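Side-chain contacts in MFP2b (Ascaris suum, PDB 2BJR), which is thought to enhance polymerisation of the major sperm protein (MSP), the process behind amoeboid motility of the sperm, and carries a bound zinc ion: residues G242-W245 with K250-A253; A252-W257 with E261-I266; G17-D22 with D197-D202; R216-L221 with P226-A231; Q30-V35 with S268-Y273. One frame throughout, in Å; residues are numbered along the deposited sequence.

Interaction 1. Residues G242-W245 with K250-A253; sequences GRIW and KIAA
W245 and A252 face each other in a beta hairpin, the antiparallel turn-back of strand 238-247 into strand 250-257, and they are a hydrogen-bonded pair of the hairpin. W245 N donates a hydrogen bond to A252 O at 2.9 Å, and A252 N donates one to W245 O at 3.0 Å. The indole lies folded over its own partner. Its CG sits between the backbone N and the carbonyl carbon (chi1 60°), which swings the ring back across the neighbouring strand instead of away from it. The methyl of A252 then rests over one indole face, a CH-pi contact with CB 3.8 Å from the centroid of the five-membered ring, while the six-membered ring reaches on to the backbone of A253. R263 also touches W245.

A253 pairs with I244 without hydrogen bonds, and both side chains turn to the other face of the sheet, where I269 and I271 of strand 268-274 pack on I244. There the CG2 branch of I244 does the touching: it meets A253 CB at 3.6 Å and, less closely, CG2 of I251. Between the two strands, I244 CA makes a bent CA-H...O contact with A252 O at 3.0 Å.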
# COMPACT_ATOMS: atom_id res chain seq x y z
N GLY A 242 11.15 -7.80 1.72
CA GLY A 242 12.12 -8.56 1.03
C GLY A 242 12.78 -7.72 -0.04
O GLY A 242 12.82 -6.50 0.06
N ARG A 243 13.34 -8.40 -1.04
CA ARG A 243 14.16 -7.75 -2.03
C ARG A 243 13.68 -7.94 -3.45
O ARG A 243 13.20 -9.02 -3.80
CB ARG A 243 15.59 -8.25 -1.88
CG ARG A 243 15.90 -9.68 -2.27
CD ARG A 243 17.35 -10.07 -1.99
NE ARG A 243 17.61 -11.49 -2.27
CZ ARG A 243 17.34 -12.48 -1.42
NH1 ARG A 243 16.81 -12.22 -0.23
NH2 ARG A 243 17.59 -13.73 -1.74
N ILE A 244 13.79 -6.89 -4.26
CA ILE A 244 13.68 -6.99 -5.71
C ILE A 244 14.97 -6.59 -6.42
O ILE A 244 15.82 -5.91 -5.85
CB ILE A 244 12.53 -6.21 -6.28
CG1 ILE A 244 12.66 -4.73 -5.94
CG2 ILE A 244 11.21 -6.78 -5.79
CD1 ILE A 244 11.74 -3.80 -6.74
N TRP A 245 15.13 -7.10 -7.65
CA TRP A 245 16.23 -6.67 -8.52
C TRP A 245 15.73 -6.72 -9.94
O TRP A 245 14.70 -7.36 -10.24
CB TRP A 245 17.45 -7.57 -8.35
CG TRP A 245 17.21 -9.01 -8.69
CD1 TRP A 245 17.57 -9.64 -9.85
CD2 TRP A 245 16.60 -10.01 -7.87
NE1 TRP A 245 17.21 -10.97 -9.81
CE2 TRP A 245 16.62 -11.23 -8.60
CE3 TRP A 245 16.03 -10.02 -6.59
CZ2 TRP A 245 16.08 -12.43 -8.10
CZ3 TRP A 245 15.49 -11.20 -6.10
CH2 TRP A 245 15.54 -12.41 -6.84
N LYS A 250 12.92 -6.68 -16.11
CA LYS A 250 11.71 -7.16 -15.44
C LYS A 250 11.94 -7.19 -13.91
O LYS A 250 13.05 -7.48 -13.43
CB LYS A 250 11.35 -8.56 -15.93
CG LYS A 250 10.90 -8.57 -17.43
CD LYS A 250 10.48 -9.98 -17.84
CE LYS A 250 10.21 -10.15 -19.37
NZ LYS A 250 9.50 -11.46 -19.65
N ILE A 251 10.90 -6.93 -13.16
CA ILE A 251 10.98 -7.07 -11.69
C ILE A 251 11.10 -8.54 -11.27
O ILE A 251 10.27 -9.38 -11.61
CB ILE A 251 9.74 -6.42 -11.05
CG1 ILE A 251 9.67 -4.94 -11.41
CG2 ILE A 251 9.74 -6.62 -9.48
CD1 ILE A 251 8.32 -4.32 -11.17
N ALA A 252 12.14 -8.86 -10.52
CA ALA A 252 12.31 -10.14 -9.89
C ALA A 252 12.40 -9.90 -8.39
O ALA A 252 12.87 -8.86 -7.97
CB ALA A 252 13.57 -10.80 -10.39
N ALA A 253 11.94 -10.88 -7.61
CA ALA A 253 11.83 -10.72 -6.16
C ALA A 253 12.21 -11.99 -5.41
O ALA A 253 12.11 -13.13 -5.95
CB ALA A 253 10.41 -10.28 -5.78

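Interaction 2. Residues A252-W257 with E261-I266; sequences AACFGW and EYRQKI
E261 meets C254 through the sulfur: the extended glutamate chain lays CG 3.6 Å from C254 SG, with OE2 at a similar range. Its carboxylate is held from two other quarters, OE1 by the backbone N of G341 and OE2 by a long salt bridge to R263 NE in the same segment.

Y262 is the residue most enclosed by the contact. Y262 N donates to F255 O at 2.8 Å and F255 N to Y262 O at 3.0 Å, the hydrogen-bonded pair of a beta hairpin in which strand 260-262 forms the edge next to strand 250-257. The tyrosine CG lies anti to the carbonyl carbon (chi1 -60°), and the ring runs beside the opposing strand with F255 O at its edge and W257 O 3.4 Å from CE1. Its hydroxyl arrives in the plane of the W257 indole, 3.6 Å from CE3, and bonds to H260 ND1.

At R263 the strand ends. CG still packs on C254 SG at 3.8 Å, and the guanidinium carries on to a salt bridge with E224. A water donates to both A253 O and R263 O, bridging the backbones where direct pairing has stopped.

After the chain turns, I266 comes back toward strand 250-257 and sets its CG2 branch against the edge of the F255 ring, 3.8 Å from CE1; W233 stacks on that same phenyl.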
# COMPACT_ATOMS: atom_id res chain seq x y z
N ALA A 252 12.14 -8.86 -10.52
CA ALA A 252 12.31 -10.14 -9.89
C ALA A 252 12.40 -9.90 -8.39
O ALA A 252 12.87 -8.86 -7.97
CB ALA A 252 13.57 -10.80 -10.39
N ALA A 253 11.94 -10.88 -7.61
CA ALA A 253 11.83 -10.72 -6.16
C ALA A 253 12.21 -11.99 -5.41
O ALA A 253 12.11 -13.13 -5.95
CB ALA A 253 10.41 -10.28 -5.78
N CYS A 254 12.57 -11.81 -4.14
CA CYS A 254 12.70 -12.91 -3.21
C CYS A 254 12.28 -12.51 -1.81
O CYS A 254 12.69 -11.47 -1.32
CB CYS A 254 14.15 -13.41 -3.14
SG CYS A 254 14.35 -14.85 -2.06
N PHE A 255 11.44 -13.33 -1.19
CA PHE A 255 11.00 -13.14 0.21
C PHE A 255 11.26 -14.42 1.01
O PHE A 255 11.24 -15.53 0.46
CB PHE A 255 9.51 -12.78 0.25
CG PHE A 255 9.17 -11.49 -0.51
CD1 PHE A 255 8.73 -11.54 -1.82
CD2 PHE A 255 9.24 -10.27 0.10
CE1 PHE A 255 8.42 -10.38 -2.50
CE2 PHE A 255 8.94 -9.08 -0.59
CZ PHE A 255 8.55 -9.13 -1.87
N GLY A 256 11.49 -14.25 2.31
CA GLY A 256 11.58 -15.35 3.24
C GLY A 256 10.49 -15.21 4.29
O GLY A 256 10.27 -14.13 4.83
N TRP A 257 9.76 -16.29 4.55
CA TRP A 257 8.69 -16.27 5.51
C TRP A 257 8.28 -17.70 5.79
O TRP A 257 8.41 -18.55 4.90
CB TRP A 257 7.48 -15.50 4.98
CG TRP A 257 6.35 -15.46 5.94
CD1 TRP A 257 6.13 -14.54 6.90
CD2 TRP A 257 5.27 -16.40 6.02
NE1 TRP A 257 4.96 -14.82 7.56
CE2 TRP A 257 4.43 -15.97 7.05
CE3 TRP A 257 4.93 -17.54 5.30
CZ2 TRP A 257 3.25 -16.66 7.40
CZ3 TRP A 257 3.77 -18.25 5.65
CH2 TRP A 257 2.96 -17.80 6.69
N GLU A 261 11.71 -19.97 1.41
CA GLU A 261 12.09 -18.98 0.44
C GLU A 261 11.07 -18.98 -0.67
O GLU A 261 10.63 -20.05 -1.12
CB GLU A 261 13.44 -19.31 -0.14
CG GLU A 261 13.90 -18.33 -1.19
CD GLU A 261 15.23 -18.71 -1.82
OE1 GLU A 261 15.35 -19.84 -2.31
OE2 GLU A 261 16.12 -17.86 -1.91
N TYR A 262 10.70 -17.78 -1.12
CA TYR A 262 9.77 -17.59 -2.21
C TYR A 262 10.47 -16.76 -3.26
O TYR A 262 10.81 -15.60 -3.01
CB TYR A 262 8.53 -16.86 -1.72
CG TYR A 262 7.76 -17.56 -0.65
CD1 TYR A 262 8.12 -17.43 0.68
CD2 TYR A 262 6.66 -18.37 -0.96
CE1 TYR A 262 7.43 -18.06 1.66
CE2 TYR A 262 5.94 -18.97 0.03
CZ TYR A 262 6.34 -18.83 1.34
OH TYR A 262 5.63 -19.45 2.35
N ARG A 263 10.71 -17.37 -4.43
CA ARG A 263 11.40 -16.72 -5.57
C ARG A 263 10.60 -16.84 -6.87
O ARG A 263 11.06 -16.38 -7.88
CB ARG A 263 12.73 -17.43 -5.87
CG ARG A 263 13.92 -17.16 -4.99
CD ARG A 263 15.26 -17.58 -5.65
NE ARG A 263 16.36 -16.62 -5.42
CZ ARG A 263 16.97 -15.90 -6.35
NH1 ARG A 263 16.66 -15.95 -7.65
NH2 ARG A 263 17.94 -15.11 -5.98
N GLN A 264 9.47 -17.50 -6.87
CA GLN A 264 8.64 -17.58 -8.08
C GLN A 264 7.16 -17.53 -7.73
O GLN A 264 6.78 -17.77 -6.58
CB GLN A 264 8.97 -18.87 -8.88
CG GLN A 264 8.60 -20.15 -8.19
CD GLN A 264 9.01 -21.45 -9.00
OE1 GLN A 264 8.76 -21.55 -10.21
NE2 GLN A 264 9.61 -22.41 -8.31
N LYS A 265 6.36 -17.18 -8.73
CA LYS A 265 4.91 -17.06 -8.62
C LYS A 265 4.54 -16.06 -7.50
O LYS A 265 3.61 -16.28 -6.72
CB LYS A 265 4.26 -18.42 -8.39
CG LYS A 265 4.42 -19.37 -9.61
CD LYS A 265 3.65 -20.68 -9.40
CE LYS A 265 4.14 -21.76 -10.37
NZ LYS A 265 3.58 -23.10 -10.04
N ILE A 266 5.30 -14.98 -7.43
CA ILE A 266 5.19 -14.03 -6.32
C ILE A 266 3.97 -13.12 -6.51
O ILE A 266 3.27 -12.74 -5.54
CB ILE A 266 6.51 -13.17 -6.25
CG1 ILE A 266 7.73 -14.00 -5.85
CG2 ILE A 266 6.34 -12.00 -5.27
CD1 ILE A 266 7.52 -14.84 -4.75
O HOH W 1 12.45 -14.24 -8.32

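Interaction 3. Residues G17-D22 with D197-D202; sequences GSPFPD and DFRCGD
A surface salt-bridge network centred on R199 links the loop after strand 10-15 to the end of strand 194-199, and so joins regions belonging to the two copies of the motility-protein family sequence. R199 leaves its strand just where a type II beta turn, R199 to D202, begins. Its chain is extended at chi2 and bends at chi3 (-63°), bringing the guanidinium end-on to residues 20-22.

NH1 and NH2 both grip one oxygen of D22. NH2 reaches OD1 on the syn side at 2.9 Å and NH1 on the anti side at 3.0 Å, both from the same face of the carboxylate, whose plane is only 18° from that of the guanidinium. NH1 has a second acceptor in F20 O, met on a lone pair and near the guanidinium plane. K83 takes the other oxygen of D22, which probably helps keep that carboxylate ionised.

D202 steadies the arginine from its own side of the contact. OD1 forms a salt bridge with NH2 at 3.1 Å, while OD2 accepts from R199 N at an almost straight 173°. The two acids bring like charges fairly near each other, and a water donates to both D22 OD1 and D202 OD2. The aliphatic part of R199 is used as well: its CD packs against P19 CB at 3.5 Å.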
# COMPACT_ATOMS: atom_id res chain seq x y z
N GLY A 17 -8.00 -14.51 -6.46
CA GLY A 17 -6.94 -15.49 -6.46
C GLY A 17 -5.85 -15.30 -7.52
O GLY A 17 -4.99 -16.12 -7.62
N SER A 18 -5.92 -14.23 -8.29
CA SER A 18 -4.88 -13.84 -9.23
C SER A 18 -4.32 -12.45 -8.83
O SER A 18 -4.91 -11.74 -8.05
CB SER A 18 -5.42 -13.80 -10.67
OG SER A 18 -5.65 -15.12 -11.16
N PRO A 19 -3.17 -12.07 -9.35
CA PRO A 19 -2.62 -10.74 -9.03
C PRO A 19 -3.49 -9.58 -9.40
O PRO A 19 -4.37 -9.68 -10.26
CB PRO A 19 -1.29 -10.71 -9.78
CG PRO A 19 -0.92 -12.12 -9.95
CD PRO A 19 -2.25 -12.84 -10.21
N PHE A 20 -3.26 -8.44 -8.72
CA PHE A 20 -4.02 -7.25 -8.97
C PHE A 20 -3.79 -6.72 -10.36
O PHE A 20 -2.71 -6.89 -10.91
CB PHE A 20 -3.68 -6.11 -7.99
CG PHE A 20 -4.33 -6.25 -6.65
CD1 PHE A 20 -3.83 -7.17 -5.72
CD2 PHE A 20 -5.42 -5.49 -6.33
CE1 PHE A 20 -4.41 -7.30 -4.52
CE2 PHE A 20 -6.03 -5.60 -5.15
CZ PHE A 20 -5.51 -6.52 -4.22
N PRO A 21 -4.79 -6.04 -10.89
CA PRO A 21 -4.62 -5.28 -12.13
C PRO A 21 -3.65 -4.10 -11.95
O PRO A 21 -3.32 -3.71 -10.81
CB PRO A 21 -6.02 -4.76 -12.42
CG PRO A 21 -6.73 -4.77 -11.01
CD PRO A 21 -6.16 -5.92 -10.33
N ASP A 22 -3.25 -3.49 -13.06
CA ASP A 22 -2.42 -2.30 -12.99
C ASP A 22 -3.04 -1.20 -12.20
O ASP A 22 -4.26 -0.96 -12.25
CB ASP A 22 -2.16 -1.73 -14.39
CG ASP A 22 -1.25 -2.60 -15.22
OD1 ASP A 22 -0.57 -3.55 -14.76
OD2 ASP A 22 -1.18 -2.36 -16.43
N ASP A 197 2.35 -0.12 -6.43
CA ASP A 197 1.90 -1.48 -6.81
C ASP A 197 2.45 -1.91 -8.16
O ASP A 197 2.31 -1.17 -9.16
CB ASP A 197 0.38 -1.50 -6.88
CG ASP A 197 -0.26 -1.30 -5.50
OD1 ASP A 197 -0.18 -2.26 -4.71
OD2 ASP A 197 -0.77 -0.23 -5.12
N PHE A 198 3.03 -3.10 -8.17
CA PHE A 198 3.52 -3.79 -9.33
C PHE A 198 3.38 -5.27 -9.17
O PHE A 198 3.27 -5.78 -8.06
CB PHE A 198 5.00 -3.50 -9.51
CG PHE A 198 5.30 -2.14 -9.98
CD1 PHE A 198 5.64 -1.13 -9.10
CD2 PHE A 198 5.32 -1.86 -11.35
CE1 PHE A 198 5.94 0.18 -9.56
CE2 PHE A 198 5.64 -0.55 -11.82
CZ PHE A 198 5.94 0.45 -10.91
N ARG A 199 3.42 -6.00 -10.28
CA ARG A 199 3.50 -7.45 -10.22
C ARG A 199 4.89 -7.87 -10.59
O ARG A 199 5.50 -7.28 -11.46
CB ARG A 199 2.52 -8.10 -11.18
CG ARG A 199 1.03 -7.78 -10.96
CD ARG A 199 0.10 -8.41 -12.05
NE ARG A 199 0.42 -7.85 -13.35
CZ ARG A 199 -0.06 -6.73 -13.84
NH1 ARG A 199 -1.00 -6.06 -13.19
NH2 ARG A 199 0.37 -6.28 -15.02
N CYS A 200 5.38 -8.95 -9.98
CA CYS A 200 6.64 -9.51 -10.38
C CYS A 200 6.53 -9.92 -11.82
O CYS A 200 5.45 -10.36 -12.27
CB CYS A 200 6.99 -10.75 -9.59
SG CYS A 200 7.38 -10.22 -7.94
N GLY A 201 7.61 -9.65 -12.54
CA GLY A 201 7.67 -9.82 -13.99
C GLY A 201 7.18 -8.65 -14.82
O GLY A 201 7.35 -8.70 -16.04
N ASP A 202 6.55 -7.65 -14.22
CA ASP A 202 6.26 -6.39 -14.90
C ASP A 202 7.61 -5.75 -15.24
O ASP A 202 8.63 -6.07 -14.61
CB ASP A 202 5.57 -5.38 -13.98
CG ASP A 202 4.05 -5.57 -13.82
OD1 ASP A 202 3.44 -6.38 -14.58
OD2 ASP A 202 3.41 -4.84 -12.96
O HOH W 2 1.21 -3.46 -12.53

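Interaction 4. Residues R216-L221 with P226-A231; sequences RSLDTL and PDQYVA
S217 and D227 supply the short polar link of this contact. The serine hydroxyl donates to D227 OD1 on its syn side at 2.6 Å, and the same oxygen also carries a salt bridge from R212, so it is held by two partners. The second side-chain bond is longer: Q228 NE2 donates to T220 OG1 at 3.2 Å, the threonine oxygen lying close to the amide plane. T220 OG1 also hydrogen-bonds to E323 O of strand 322-329. N225 O takes NE2 too, and L325 N bonds to OE1, which together fix which way round the buried amide sits.

Backbone pairing amounts to one direct bond, L218 N to P226 O at 2.9 Å and essentially straight (179°). Beside it a water lies within bonding distance of R216 O and P226 O and accepts from Q228 N.

In van der Waals packing, the L218 methyl CD1 lies against the Q228 amide, 3.4 Å from OE1, the two side chains crossing at about a right angle. T220 turns its methyl, CG2, to P226 CA at 4.0 Å, and P226 CB tucks in against the carbonyl oxygen of L218.

Residues 216-221 form an irregular loop folding back on the residues at the start of strand 229-235 of the antiparallel sheet, with strand 322-329 alongside.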
# COMPACT_ATOMS: atom_id res chain seq x y z
N ARG A 216 23.62 1.62 -2.11
CA ARG A 216 24.75 1.26 -2.95
C ARG A 216 24.66 -0.20 -3.35
O ARG A 216 23.87 -0.96 -2.81
CB ARG A 216 26.08 1.51 -2.18
CG ARG A 216 26.22 0.72 -0.84
CD ARG A 216 27.66 0.64 -0.39
NE ARG A 216 27.93 0.09 0.93
CZ ARG A 216 28.01 -1.19 1.22
NH1 ARG A 216 27.80 -2.10 0.30
NH2 ARG A 216 28.31 -1.56 2.47
N SER A 217 25.50 -0.63 -4.28
CA SER A 217 25.67 -2.05 -4.53
C SER A 217 26.20 -2.77 -3.25
O SER A 217 27.04 -2.25 -2.50
CB SER A 217 26.59 -2.31 -5.75
OG SER A 217 26.06 -1.67 -6.93
N LEU A 218 25.64 -3.94 -2.99
CA LEU A 218 26.07 -4.81 -1.93
C LEU A 218 27.21 -5.74 -2.31
O LEU A 218 27.34 -6.16 -3.46
CB LEU A 218 24.88 -5.70 -1.49
CG LEU A 218 23.66 -4.91 -1.00
CD1 LEU A 218 22.62 -5.92 -0.47
CD2 LEU A 218 24.00 -3.89 0.05
N ASP A 219 28.01 -6.08 -1.32
CA ASP A 219 28.90 -7.26 -1.39
C ASP A 219 28.09 -8.43 -0.87
O ASP A 219 28.03 -8.67 0.33
CB ASP A 219 30.15 -6.99 -0.56
CG ASP A 219 31.07 -8.19 -0.41
OD1 ASP A 219 30.98 -9.21 -1.15
OD2 ASP A 219 31.96 -8.16 0.47
N THR A 220 27.38 -9.10 -1.79
CA THR A 220 26.27 -9.98 -1.41
C THR A 220 26.57 -11.48 -1.56
O THR A 220 27.70 -11.89 -1.82
CB THR A 220 24.97 -9.54 -2.13
OG1 THR A 220 23.84 -10.21 -1.55
CG2 THR A 220 24.94 -9.95 -3.60
N LEU A 221 25.56 -12.29 -1.33
CA LEU A 221 25.70 -13.72 -1.38
C LEU A 221 25.72 -14.28 -2.80
O LEU A 221 25.21 -13.68 -3.73
CB LEU A 221 24.58 -14.38 -0.60
CG LEU A 221 24.67 -14.17 0.90
CD1 LEU A 221 23.33 -14.54 1.54
CD2 LEU A 221 25.79 -15.03 1.47
N PRO A 226 23.78 -7.74 -6.78
CA PRO A 226 24.26 -6.70 -5.86
C PRO A 226 23.33 -5.49 -5.66
O PRO A 226 23.46 -4.79 -4.64
CB PRO A 226 25.61 -6.27 -6.48
CG PRO A 226 26.00 -7.32 -7.42
CD PRO A 226 24.70 -7.93 -7.92
N ASP A 227 22.43 -5.21 -6.60
CA ASP A 227 21.51 -4.06 -6.50
C ASP A 227 20.12 -4.59 -6.15
O ASP A 227 19.38 -5.15 -6.99
CB ASP A 227 21.52 -3.23 -7.78
CG ASP A 227 22.88 -2.62 -8.04
OD1 ASP A 227 23.47 -2.01 -7.11
OD2 ASP A 227 23.44 -2.74 -9.15
N GLN A 228 19.80 -4.42 -4.88
CA GLN A 228 18.60 -4.96 -4.27
C GLN A 228 17.79 -3.82 -3.70
O GLN A 228 18.35 -2.92 -3.12
CB GLN A 228 19.00 -5.92 -3.17
CG GLN A 228 19.68 -7.17 -3.64
CD GLN A 228 20.38 -7.95 -2.53
OE1 GLN A 228 19.97 -7.92 -1.35
NE2 GLN A 228 21.42 -8.67 -2.90
N TYR A 229 16.48 -3.87 -3.84
CA TYR A 229 15.63 -2.77 -3.47
C TYR A 229 14.48 -3.26 -2.61
O TYR A 229 14.12 -4.42 -2.65
CB TYR A 229 15.06 -2.08 -4.68
CG TYR A 229 16.11 -1.59 -5.69
CD1 TYR A 229 16.69 -2.48 -6.61
CD2 TYR A 229 16.51 -0.27 -5.71
CE1 TYR A 229 17.61 -2.05 -7.55
CE2 TYR A 229 17.49 0.15 -6.62
CZ TYR A 229 17.98 -0.76 -7.56
OH TYR A 229 18.93 -0.37 -8.48
N VAL A 230 13.95 -2.37 -1.77
CA VAL A 230 12.93 -2.73 -0.80
C VAL A 230 11.55 -2.99 -1.42
O VAL A 230 11.03 -2.17 -2.17
CB VAL A 230 12.79 -1.60 0.21
CG1 VAL A 230 11.60 -1.92 1.22
CG2 VAL A 230 14.08 -1.42 0.98
N ALA A 231 10.95 -4.11 -1.06
CA ALA A 231 9.60 -4.46 -1.51
C ALA A 231 8.90 -5.15 -0.35
O ALA A 231 9.56 -5.71 0.54
CB ALA A 231 9.69 -5.37 -2.69
O HOH W 3 21.85 -3.06 -3.23

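Interaction 5. Residues Q30-V35 with S268-Y273; sequences QQNMYV and SIQILY
Q31 and Q270 reach each other through differently shaped chains. In Q31, CG stands opposite the backbone N (chi1 -169°) and the chain then bends at chi2 (65°), curling the amide round toward strand 268-274. Q270 instead runs straight out of that strand, its chain extended beyond CG, so that its amide is delivered to the backbone of Q31 as well as to the side chain.

Two hydrogen bonds result, one at each end of the Q270 amide. Q31 NE2 donates to Q270 OE1 at 2.8 Å, and Q270 NE2 donates to Q31 O at 3.0 Å. In both, the acceptor lies near the plane of the donating amide, and the two amide planes are 22° apart. K26 NZ also bonds to both acceptors. This lysine bridges Q270 OE1 and Q31 O, which stand only 3.3 Å apart, and its charge probably eases their mutual repulsion. With both ends engaged, the buried Q270 amide has its rotation settled.

Y34 comes at Q270 from the opposite direction, its ring nearly perpendicular to the amide. The hydroxyl stops 3.3 Å from Q270 NE2 at an angle too poor for a hydrogen bond, and it pairs instead with D197.

The centre of the contact lies about 2 Å from the centre of the chain. It brings the start of strand 34-40 and the residues just before it, in one antiparallel sheet, up to strand 268-274 of another, with strands 194-199 and 229-235 flanking Q31.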
# COMPACT_ATOMS: atom_id res chain seq x y z
N GLN A 30 -3.93 3.46 3.77
CA GLN A 30 -3.91 2.07 4.19
C GLN A 30 -2.89 1.28 3.41
O GLN A 30 -2.72 1.49 2.20
CB GLN A 30 -5.32 1.43 4.04
CG GLN A 30 -6.46 2.30 4.61
CD GLN A 30 -6.21 2.71 6.06
OE1 GLN A 30 -5.89 1.85 6.91
NE2 GLN A 30 -6.30 4.00 6.33
N GLN A 31 -2.23 0.33 4.08
CA GLN A 31 -1.13 -0.39 3.47
C GLN A 31 -1.57 -1.43 2.45
O GLN A 31 -0.89 -1.63 1.46
CB GLN A 31 -0.26 -1.06 4.54
CG GLN A 31 1.06 -1.61 3.99
CD GLN A 31 1.98 -0.47 3.48
OE1 GLN A 31 2.29 0.44 4.25
NE2 GLN A 31 2.34 -0.48 2.21
N ASN A 32 -2.72 -2.08 2.72
CA ASN A 32 -3.09 -3.25 1.96
C ASN A 32 -4.58 -3.38 1.89
O ASN A 32 -5.15 -4.38 2.34
CB ASN A 32 -2.47 -4.45 2.57
CG ASN A 32 -2.68 -5.74 1.76
OD1 ASN A 32 -2.81 -5.71 0.55
ND2 ASN A 32 -2.66 -6.90 2.46
N MSE A 33 -5.20 -2.34 1.39
CA MSE A 33 -6.66 -2.26 1.32
C MSE A 33 -6.98 -1.44 0.08
O MSE A 33 -6.57 -0.28 0.01
CB MSE A 33 -7.24 -1.63 2.58
CG MSE A 33 -8.74 -1.65 2.64
SE MSE A 33 -9.35 -0.97 4.38
CE MSE A 33 -8.52 -2.45 5.48
N TYR A 34 -7.75 -2.02 -0.87
CA TYR A 34 -8.02 -1.41 -2.17
C TYR A 34 -9.54 -1.34 -2.41
O TYR A 34 -10.27 -2.21 -1.95
CB TYR A 34 -7.34 -2.18 -3.31
CG TYR A 34 -5.85 -2.39 -3.13
CD1 TYR A 34 -5.35 -3.41 -2.33
CD2 TYR A 34 -4.94 -1.60 -3.81
CE1 TYR A 34 -3.99 -3.60 -2.16
CE2 TYR A 34 -3.59 -1.80 -3.66
CZ TYR A 34 -3.12 -2.78 -2.87
OH TYR A 34 -1.78 -2.96 -2.81
N VAL A 35 -9.95 -0.33 -3.17
CA VAL A 35 -11.35 -0.08 -3.47
C VAL A 35 -11.83 -1.13 -4.46
O VAL A 35 -11.29 -1.26 -5.58
CB VAL A 35 -11.57 1.38 -4.02
CG1 VAL A 35 -13.04 1.64 -4.19
CG2 VAL A 35 -10.99 2.40 -3.06
N SER A 268 1.57 -9.99 -7.01
CA SER A 268 1.49 -8.59 -6.61
C SER A 268 2.40 -8.27 -5.41
O SER A 268 2.36 -8.96 -4.40
CB SER A 268 0.05 -8.21 -6.30
OG SER A 268 -0.73 -8.06 -7.49
N ILE A 269 3.22 -7.22 -5.56
CA ILE A 269 4.09 -6.70 -4.50
C ILE A 269 3.97 -5.20 -4.42
O ILE A 269 3.31 -4.58 -5.25
CB ILE A 269 5.58 -7.04 -4.74
CG1 ILE A 269 6.07 -6.41 -6.04
CG2 ILE A 269 5.79 -8.54 -4.69
CD1 ILE A 269 7.60 -6.45 -6.16
N GLN A 270 4.55 -4.60 -3.38
CA GLN A 270 4.57 -3.14 -3.25
C GLN A 270 6.04 -2.71 -3.22
O GLN A 270 6.84 -3.27 -2.47
CB GLN A 270 3.82 -2.69 -2.04
CG GLN A 270 2.33 -3.05 -2.11
CD GLN A 270 1.57 -2.63 -0.86
OE1 GLN A 270 1.88 -1.62 -0.28
NE2 GLN A 270 0.51 -3.37 -0.49
N ILE A 271 6.37 -1.73 -4.03
CA ILE A 271 7.73 -1.25 -4.10
C ILE A 271 7.83 0.11 -3.43
O ILE A 271 7.08 1.04 -3.73
CB ILE A 271 8.20 -1.17 -5.55
CG1 ILE A 271 8.23 -2.58 -6.20
CG2 ILE A 271 9.60 -0.50 -5.60
CD1 ILE A 271 8.60 -2.63 -7.68
N LEU A 272 8.82 0.24 -2.53
CA LEU A 272 9.01 1.49 -1.82
C LEU A 272 9.70 2.52 -2.75
O LEU A 272 10.64 2.17 -3.45
CB LEU A 272 9.86 1.27 -0.53
CG LEU A 272 10.08 2.50 0.32
CD1 LEU A 272 8.81 2.99 0.87
CD2 LEU A 272 11.02 2.18 1.45
N TYR A 273 9.18 3.75 -2.77
CA TYR A 273 9.73 4.82 -3.57
C TYR A 273 10.24 5.95 -2.70
O TYR A 273 9.63 6.28 -1.68
CB TYR A 273 8.66 5.43 -4.47
CG TYR A 273 8.35 4.73 -5.77
CD1 TYR A 273 9.04 3.61 -6.20
CD2 TYR A 273 7.34 5.22 -6.57
CE1 TYR A 273 8.73 3.01 -7.44
CE2 TYR A 273 7.03 4.64 -7.81
CZ TYR A 273 7.73 3.54 -8.23
OH TYR A 273 7.40 2.99 -9.45

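How the interactions relate
All five contacts reach one curled antiparallel sheet. Interactions 1 and 2 share A252 and A253, their centres about 8 Å apart, and continue one strand pairing into the next through the bond from C254 N to R243 O. Interaction 4 joins the same run, with Y229 N bonded to I244 O. Interactions 3 and 5, about 11 Å apart between centres, both tie this sheet to the start of strand 34-40 and the loop before it; D197 to Y34 and F20 to S268 connect them directly. C200 SG packs on both A253 and I266, coupling interaction 3 to interactions 1 and 2. All five lie away from the zinc site of H86, C174, C176 and C179.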